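Local coordinates for putative xanthine dehydrogenase YAGS fad-binding subunit (Escherichia coli, PDB 5G5G), which probably oxidises aldehydes in the periplasm, as the large subunit carrying the molybdenum centre and its pterin cytosine dinucleotide in a three-chain enzyme, at residues L114-T119 against A256-A261; P283-H288 against T315-V320; V591-H596 against Y707-I712. One frame throughout, in Å; residues are numbered along the deposited sequence.

Interaction 1 (L114-T119 against A256-A261)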
loop_
_atom_site.group_PDB
_atom_site.type_symbol
_atom_site.label_atom_id
_atom_site.label_comp_id
_atom_site.label_asym_id
_atom_site.label_seq_id
_atom_site.Cartn_x
_atom_site.Cartn_y
_atom_site.Cartn_z
ATOM N N LEU C 114 -14.769 19.926 9.597
ATOM C CA LEU C 114 -14.880 19.691 8.148
ATOM C C LEU C 114 -15.292 20.986 7.490
ATOM O O LEU C 114 -16.308 21.553 7.855
ATOM C CB LEU C 114 -15.918 18.610 7.818
ATOM C CG LEU C 114 -16.038 18.279 6.314
ATOM C CD1 LEU C 114 -15.066 17.162 5.966
ATOM C CD2 LEU C 114 -17.465 17.929 5.937
ATOM N N VAL C 115 -14.489 21.477 6.543
ATOM C CA VAL C 115 -14.912 22.658 5.787
ATOM C C VAL C 115 -15.584 22.184 4.503
ATOM O O VAL C 115 -14.988 21.359 3.800
ATOM C CB VAL C 115 -13.720 23.542 5.410
ATOM C CG1 VAL C 115 -14.170 24.741 4.604
ATOM C CG2 VAL C 115 -12.971 24.012 6.646
ATOM N N VAL C 116 -16.776 22.704 4.197
ATOM C CA VAL C 116 -17.551 22.347 3.028
ATOM C C VAL C 116 -17.484 23.542 2.094
ATOM O O VAL C 116 -17.753 24.673 2.525
ATOM C CB VAL C 116 -19.036 22.133 3.437
ATOM C CG1 VAL C 116 -19.868 21.743 2.238
ATOM C CG2 VAL C 116 -19.097 21.063 4.495
ATOM N N ALA C 117 -17.073 23.313 0.851
ATOM C CA ALA C 117 -16.978 24.383 -0.137
ATOM C C ALA C 117 -17.434 23.922 -1.538
ATOM O O ALA C 117 -17.671 22.761 -1.777
ATOM C CB ALA C 117 -15.555 24.886 -0.187
ATOM N N GLU C 118 -17.510 24.879 -2.447
ATOM C CA GLU C 118 -18.043 24.672 -3.787
ATOM C C GLU C 118 -17.117 23.803 -4.644
ATOM O O GLU C 118 -17.593 23.069 -5.512
ATOM C CB GLU C 118 -18.243 26.023 -4.451
ATOM C CG GLU C 118 -19.403 26.787 -3.853
ATOM C CD GLU C 118 -20.759 26.276 -4.300
ATOM O OE1 GLU C 118 -20.837 25.345 -5.151
ATOM O OE2 GLU C 118 -21.762 26.801 -3.801
ATOM N N THR C 119 -15.821 23.877 -4.360
ATOM C CA THR C 119 -14.828 23.102 -5.079
ATOM C C THR C 119 -13.847 22.462 -4.121
ATOM O O THR C 119 -13.628 22.958 -2.999
ATOM C CB THR C 119 -14.049 23.939 -6.119
ATOM O OG1 THR C 119 -13.273 24.920 -5.437
ATOM C CG2 THR C 119 -14.974 24.594 -7.086
ATOM N N ALA C 256 -22.140 12.819 6.082
ATOM C CA ALA C 256 -23.528 12.801 6.512
ATOM C C ALA C 256 -23.927 14.066 7.293
ATOM O O ALA C 256 -24.939 14.730 6.991
ATOM C CB ALA C 256 -23.811 11.559 7.338
ATOM N N LEU C 257 -23.110 14.422 8.286
ATOM C CA LEU C 257 -23.363 15.662 9.021
ATOM C C LEU C 257 -23.375 16.896 8.129
ATOM O O LEU C 257 -24.240 17.772 8.255
ATOM C CB LEU C 257 -22.309 15.853 10.109
ATOM C CG LEU C 257 -22.423 14.824 11.222
ATOM C CD1 LEU C 257 -21.236 15.003 12.153
ATOM C CD2 LEU C 257 -23.720 15.011 11.976
ATOM N N ALA C 258 -22.380 16.972 7.252
ATOM C CA ALA C 258 -22.252 18.110 6.361
ATOM C C ALA C 258 -23.424 18.283 5.412
ATOM O O ALA C 258 -23.941 19.403 5.228
ATOM C CB ALA C 258 -20.939 18.016 5.568
ATOM N N ALA C 259 -23.855 17.188 4.810
ATOM C CA ALA C 259 -24.917 17.271 3.815
ATOM C C ALA C 259 -26.225 17.676 4.462
ATOM O O ALA C 259 -27.010 18.360 3.869
ATOM C CB ALA C 259 -25.062 15.905 3.100
ATOM N N ARG C 260 -26.434 17.286 5.701
ATOM C CA ARG C 260 -27.638 17.696 6.405
ATOM C C ARG C 260 -27.593 19.221 6.754
ATOM O O ARG C 260 -28.563 19.968 6.543
ATOM C CB ARG C 260 -27.834 16.835 7.649
ATOM C CG ARG C 260 -29.133 17.182 8.341
ATOM C CD ARG C 260 -29.477 16.191 9.411
ATOM N NE ARG C 260 -28.448 16.174 10.437
ATOM C CZ ARG C 260 -28.458 15.377 11.513
ATOM N NH1 ARG C 260 -29.497 14.525 11.785
ATOM N NH2 ARG C 260 -27.439 15.469 12.344
ATOM N N ALA C 261 -26.440 19.681 7.220
ATOM C CA ALA C 261 -26.263 21.122 7.519
ATOM C C ALA C 261 -26.409 22.053 6.310
ATOM O O ALA C 261 -27.027 23.092 6.424
ATOM C CB ALA C 261 -24.922 21.342 8.163
#
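Leu114 and Val116 each put one methyl on the single CB of Ala258, and this three-carbon cluster carries the whole contact. All of it is apolar. Leu114 CD2 lies 3.5 Å from Ala258 CB, closer than carbons usually pack, while Val116 CG2 sits 3.7 Å from Ala258 CB. The two methyls also touch each other, Leu114 CD2 being 3.8 Å from Val116 CG2, so the alanine methyl rests against both at once. The leucine reaches out because its CG stands opposite the backbone N (chi1 -178°), which leaves CD2 leading and CD1 turned aside. In the valine the leading branch is CG2, the one anti to the carbonyl carbon. A residue as small as alanine lets the strand and helix backbones come close: Val116 CA and Ala258 CA are 7.2 Å apart. Val266 of strand 266-269, two places along the sheet, packs on both Val116 and Ala258, and Val268 on Leu114.

The polar bonds lie at the margins. Glu118 OE1 forms a salt bridge with Arg264 NH2, and the side chain of Thr119 serves as N-cap for the helix that begins after it. Val115 and Ala117, alternating with the contact residues, pack on that helix, 120-127.

Helix 250-262 and helix 120-127 thus lie against opposite faces of one mixed sheet, a layered alpha/beta packing in which a hammerhead-domain strand joins strands and a helix of the molybdopterin-binding region.

Interaction 2 (P283-H288 against T315-V320)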
loop_
_atom_site.group_PDB
_atom_site.type_symbol
_atom_site.label_atom_id
_atom_site.label_comp_id
_atom_site.label_asym_id
_atom_site.label_seq_id
_atom_site.Cartn_x
_atom_site.Cartn_y
_atom_site.Cartn_z
ATOM N N PRO C 283 -2.045 -3.177 15.833
ATOM C CA PRO C 283 -1.183 -2.904 16.982
ATOM C C PRO C 283 0.137 -3.623 16.872
ATOM O O PRO C 283 0.171 -4.804 16.488
ATOM C CB PRO C 283 -1.991 -3.452 18.162
ATOM C CG PRO C 283 -3.428 -3.511 17.655
ATOM C CD PRO C 283 -3.296 -3.845 16.235
ATOM N N ALA C 284 1.198 -2.922 17.243
ATOM C CA ALA C 284 2.475 -3.514 17.524
ATOM C C ALA C 284 2.285 -4.583 18.584
ATOM O O ALA C 284 1.324 -4.508 19.402
ATOM C CB ALA C 284 3.476 -2.486 18.035
ATOM N N THR C 285 3.164 -5.580 18.567
ATOM C CA THR C 285 3.189 -6.597 19.608
ATOM C C THR C 285 4.593 -6.777 20.200
ATOM O O THR C 285 5.599 -6.501 19.583
ATOM C CB THR C 285 2.654 -8.000 19.156
ATOM O OG1 THR C 285 3.596 -8.604 18.243
ATOM C CG2 THR C 285 1.271 -7.871 18.478
ATOM N N LEU C 286 4.622 -7.328 21.404
ATOM C CA LEU C 286 5.853 -7.733 22.086
ATOM C C LEU C 286 5.499 -9.126 22.653
ATOM O O LEU C 286 4.591 -9.241 23.473
ATOM C CB LEU C 286 6.226 -6.708 23.151
ATOM C CG LEU C 286 7.542 -6.865 23.905
ATOM C CD1 LEU C 286 7.880 -5.555 24.605
ATOM C CD2 LEU C 286 7.508 -8.007 24.912
ATOM N N GLN C 287 6.150 -10.158 22.163
ATOM C CA GLN C 287 5.722 -11.530 22.430
ATOM C C GLN C 287 6.837 -12.344 23.079
ATOM O O GLN C 287 7.993 -12.270 22.639
ATOM C CB GLN C 287 5.307 -12.212 21.153
ATOM C CG GLN C 287 4.194 -11.478 20.395
ATOM C CD GLN C 287 3.798 -12.199 19.147
ATOM O OE1 GLN C 287 3.446 -13.386 19.156
ATOM N NE2 GLN C 287 3.783 -11.481 18.076
ATOM N N HIS C 288 6.470 -13.146 24.061
ATOM C CA HIS C 288 7.440 -13.983 24.780
ATOM C C HIS C 288 7.027 -15.446 24.606
ATOM O O HIS C 288 5.925 -15.828 25.023
ATOM C CB HIS C 288 7.466 -13.558 26.242
ATOM C CG HIS C 288 8.532 -14.226 27.040
ATOM N ND1 HIS C 288 8.453 -14.368 28.407
ATOM C CD2 HIS C 288 9.691 -14.809 26.667
ATOM C CE1 HIS C 288 9.539 -14.996 28.845
ATOM N NE2 HIS C 288 10.307 -15.271 27.803
ATOM N N THR C 315 -9.371 -3.023 21.502
ATOM C CA THR C 315 -9.090 -4.469 21.382
ATOM C C THR C 315 -7.578 -4.793 21.547
ATOM O O THR C 315 -6.736 -4.045 21.068
ATOM C CB THR C 315 -9.557 -5.019 20.018
ATOM O OG1 THR C 315 -9.277 -6.415 19.959
ATOM C CG2 THR C 315 -8.849 -4.424 18.844
ATOM N N PRO C 316 -7.259 -5.951 22.170
ATOM C CA PRO C 316 -5.897 -6.453 22.028
ATOM C C PRO C 316 -5.640 -7.018 20.646
ATOM O O PRO C 316 -6.554 -7.288 19.882
ATOM C CB PRO C 316 -5.813 -7.598 23.047
ATOM C CG PRO C 316 -7.224 -7.981 23.351
ATOM C CD PRO C 316 -8.114 -6.815 23.009
ATOM N N GLU C 317 -4.371 -7.168 20.314
ATOM C CA GLU C 317 -3.992 -7.951 19.119
ATOM C C GLU C 317 -3.853 -9.435 19.581
ATOM O O GLU C 317 -3.019 -9.783 20.423
ATOM C CB GLU C 317 -2.724 -7.379 18.482
ATOM C CG GLU C 317 -2.290 -8.067 17.169
ATOM C CD GLU C 317 -3.218 -7.879 15.952
ATOM O OE1 GLU C 317 -4.214 -7.145 16.054
ATOM O OE2 GLU C 317 -2.894 -8.382 14.854
ATOM N N THR C 318 -4.734 -10.280 19.068
ATOM C CA THR C 318 -4.950 -11.643 19.638
ATOM C C THR C 318 -3.860 -12.612 19.147
ATOM O O THR C 318 -4.142 -13.652 18.539
ATOM C CB THR C 318 -6.372 -12.144 19.334
ATOM O OG1 THR C 318 -6.694 -11.921 17.959
ATOM C CG2 THR C 318 -7.357 -11.361 20.178
ATOM N N ALA C 319 -2.629 -12.308 19.523
ATOM C CA ALA C 319 -1.478 -13.000 18.965
ATOM C C ALA C 319 -1.111 -14.378 19.561
ATOM O O ALA C 319 -0.179 -14.980 19.082
ATOM C CB ALA C 319 -0.271 -12.074 19.012
ATOM N N VAL C 320 -1.854 -14.877 20.535
ATOM C CA VAL C 320 -1.500 -16.161 21.170
ATOM C C VAL C 320 -2.473 -17.244 20.785
ATOM O O VAL C 320 -2.235 -18.398 21.081
ATOM C CB VAL C 320 -1.382 -16.044 22.690
ATOM C CG1 VAL C 320 -0.393 -14.950 23.045
ATOM C CG2 VAL C 320 -2.724 -15.755 23.332
#
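Glu317 is the centre of the contact, its side chain crossing the ring of Pro283 at about a right angle. Its carboxylate oxygen OE1 lies 3.4 Å from Pro283 CD, and its CB is 4.0 Å from the ring carbon CB of Pro283. Alongside, Thr285 turns its methyl inward: CG2 is 3.8 Å from Glu317 CG. Two residues further on, Ala319 CB meets the amide end of Gln287, 3.9 Å from OE1. These are van der Waals touches; in two of them a side-chain oxygen meets a carbon.

Torsions and a short turn set up the geometry. Glu317 swings CG anti to its backbone N (chi1 -176°) and then bends at chi2 (67°), which brings OE1 to the CD corner of the proline ring. Thr318 is the centre of an inverse gamma turn, with Ala319 N bonded to Glu317 O at 2.7 Å; this brings Glu317 and Ala319 to the same side, both facing residues 283-288. Within that segment Gln287 NE2 donates to Thr285 OG1 over 2.9 Å (149°), the acceptor standing somewhat out of the amide plane.

Further out, Glu317 OE2 accepts from Gly353 N and pairs with Arg282 NH1 in a salt bridge. Gln287 is held at both amide atoms, OE1 by His304 NE2 and NE2 by Pro356 O, while Thr285 OG1 also bonds Thr182 OG1.

The carboxylate is therefore two-sided: OE1 turns to proline C-H groups and OE2 to a backbone N-H and a guanidinium. Buried about 8 Å from the dioxothiomolybdenum ion, its negative charge is probably balanced by Arg282, and its bond to Gly353 probably helps hold the backbone next to Pro352 of the molybdenum pocket.

Interaction 3 (V591-H596 against Y707-I712)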
loop_
_atom_site.group_PDB
_atom_site.type_symbol
_atom_site.label_atom_id
_atom_site.label_comp_id
_atom_site.label_asym_id
_atom_site.label_seq_id
_atom_site.Cartn_x
_atom_site.Cartn_y
_atom_site.Cartn_z
ATOM N N VAL C 591 10.057 -20.212 1.124
ATOM C CA VAL C 591 10.650 -19.022 0.531
ATOM C C VAL C 591 12.136 -19.179 0.304
ATOM O O VAL C 591 12.847 -19.759 1.147
ATOM C CB VAL C 591 10.463 -17.792 1.473
ATOM C CG1 VAL C 591 11.201 -16.594 0.926
ATOM C CG2 VAL C 591 8.988 -17.520 1.690
ATOM N N GLU C 592 12.600 -18.663 -0.827
ATOM C CA GLU C 592 14.017 -18.512 -1.084
ATOM C C GLU C 592 14.324 -17.025 -1.126
ATOM O O GLU C 592 13.599 -16.258 -1.832
ATOM C CB GLU C 592 14.411 -19.230 -2.395
ATOM C CG GLU C 592 15.879 -19.073 -2.789
ATOM C CD GLU C 592 16.185 -19.699 -4.144
ATOM O OE1 GLU C 592 15.997 -20.897 -4.324
ATOM O OE2 GLU C 592 16.666 -18.987 -5.029
ATOM N N VAL C 593 15.332 -16.584 -0.364
ATOM C CA VAL C 593 15.716 -15.182 -0.363
ATOM C C VAL C 593 17.155 -15.009 -0.753
ATOM O O VAL C 593 17.968 -15.960 -0.633
ATOM C CB VAL C 593 15.600 -14.500 1.007
ATOM C CG1 VAL C 593 14.182 -14.539 1.427
ATOM C CG2 VAL C 593 16.510 -15.179 2.043
ATOM N N GLY C 594 17.494 -13.789 -1.179
ATOM C CA GLY C 594 18.881 -13.435 -1.367
ATOM C C GLY C 594 19.169 -12.293 -0.389
ATOM O O GLY C 594 18.318 -11.415 -0.196
ATOM N N VAL C 595 20.351 -12.319 0.215
ATOM C CA VAL C 595 20.781 -11.224 1.089
ATOM C C VAL C 595 22.108 -10.740 0.515
ATOM O O VAL C 595 23.055 -11.524 0.338
ATOM C CB VAL C 595 20.926 -11.635 2.561
ATOM C CG1 VAL C 595 21.463 -10.460 3.408
ATOM C CG2 VAL C 595 19.585 -12.148 3.128
ATOM N N HIS C 596 22.167 -9.462 0.202
ATOM C CA HIS C 596 23.397 -8.954 -0.392
ATOM C C HIS C 596 24.546 -9.020 0.614
ATOM O O HIS C 596 24.464 -8.485 1.741
ATOM C CB HIS C 596 23.209 -7.542 -0.970
ATOM C CG HIS C 596 24.264 -7.178 -1.959
ATOM N ND1 HIS C 596 25.526 -6.820 -1.583
ATOM C CD2 HIS C 596 24.247 -7.136 -3.311
ATOM C CE1 HIS C 596 26.266 -6.590 -2.652
ATOM N NE2 HIS C 596 25.503 -6.763 -3.720
ATOM N N TYR C 707 17.616 -16.092 7.983
ATOM C CA TYR C 707 18.497 -16.807 8.893
ATOM C C TYR C 707 19.314 -17.870 8.146
ATOM O O TYR C 707 20.543 -17.987 8.331
ATOM C CB TYR C 707 17.749 -17.459 10.044
ATOM C CG TYR C 707 18.680 -18.303 10.892
ATOM C CD1 TYR C 707 19.655 -17.704 11.684
ATOM C CD2 TYR C 707 18.611 -19.694 10.891
ATOM C CE1 TYR C 707 20.546 -18.455 12.446
ATOM C CE2 TYR C 707 19.502 -20.432 11.658
ATOM C CZ TYR C 707 20.457 -19.810 12.422
ATOM O OH TYR C 707 21.323 -20.529 13.174
ATOM N N ASN C 708 18.631 -18.684 7.348
ATOM C CA ASN C 708 19.335 -19.715 6.605
ATOM C C ASN C 708 20.384 -19.075 5.659
ATOM O O ASN C 708 21.481 -19.608 5.449
ATOM C CB ASN C 708 18.351 -20.574 5.829
ATOM C CG ASN C 708 19.033 -21.687 5.049
ATOM O OD1 ASN C 708 19.135 -21.632 3.824
ATOM N ND2 ASN C 708 19.564 -22.677 5.763
ATOM N N ALA C 709 20.080 -17.908 5.100
ATOM C CA ALA C 709 21.085 -17.255 4.218
ATOM C C ALA C 709 22.302 -16.704 4.898
ATOM O O ALA C 709 23.388 -16.706 4.295
ATOM C CB ALA C 709 20.437 -16.153 3.417
ATOM N N THR C 710 22.130 -16.183 6.118
ATOM C CA THR C 710 23.132 -15.384 6.765
ATOM C C THR C 710 23.671 -15.937 8.079
ATOM O O THR C 710 24.711 -15.504 8.525
ATOM C CB THR C 710 22.587 -13.994 7.111
ATOM O OG1 THR C 710 21.443 -14.089 7.983
ATOM C CG2 THR C 710 22.144 -13.242 5.845
ATOM N N GLY C 711 22.918 -16.801 8.734
ATOM C CA GLY C 711 23.160 -17.167 10.107
ATOM C C GLY C 711 22.741 -16.157 11.169
ATOM O O GLY C 711 23.161 -16.303 12.316
ATOM N N ILE C 712 21.992 -15.127 10.800
ATOM C CA ILE C 712 21.592 -14.055 11.716
ATOM C C ILE C 712 20.096 -14.147 12.017
ATOM O O ILE C 712 19.230 -14.030 11.092
ATOM C CB ILE C 712 21.915 -12.654 11.125
ATOM C CG1 ILE C 712 23.353 -12.572 10.627
ATOM C CG2 ILE C 712 21.526 -11.537 12.128
ATOM C CD1 ILE C 712 23.596 -11.379 9.691
#
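Val595 and Thr710 meet without any flat group between them; the rings stand at the flanks. Tyr707 leaves the helix on the side away from the strand, and its ring has Ile712 C in plane at its edge, a cation-pi partner in Arg713 and its OH bonded to Glu370. The ring of His596 packs edge-to-face with Trp429. The touch is of methyls: Thr710 CG2 lies 3.8 Å from Val595 CG1, the two side chains crossing at about a right angle, and Val595 CG2 is 4.1 Å from Ala709 CB. Val593 CG2 reaches the same alanine methyl at 4.3 Å. Alternate valines of strand 584-596 line a sheet face on which helix 698-710 lies, an alpha/beta layer that joins a strand of the second molybdopterin-binding region to a helix near the C-terminus. Thr710 ends the helix: chi1 at 59° places OG1 to bond Val706 O, a turn back, and to accept from Ile712 N (3.1 Å, 153°), an ST turn, while CG2 is left facing the strand. With both branches removed, an alanine here would probably leave Ile712 N without its acceptor and open a gap beside Val595. Gly711 follows with positive phi, its N bonded to Tyr707 O.

Overall arrangement
The three contacts follow one another along the chain, each closing before the next opens, and none touches another. Interaction 2 lies close to the cofactors: its Glu317 side chain is about 8 Å from the dioxothiomolybdenum ion and about 11 Å from the pterin cytosine dinucleotide. Interaction 1 is remote, about 39 Å from interaction 2 and about 53 Å from interaction 3 between centres. Interactions 2 and 3 are closer, about 26 Å between centres and about 16 Å between nearest atoms, and helix 354-372 reaches both: Pro356 packs on Thr285 and Glu317, while Glu370 bonds Tyr707. Interactions 1 and 3 are outlying sheet-helix packings; interaction 2 borders the molybdenum pocket.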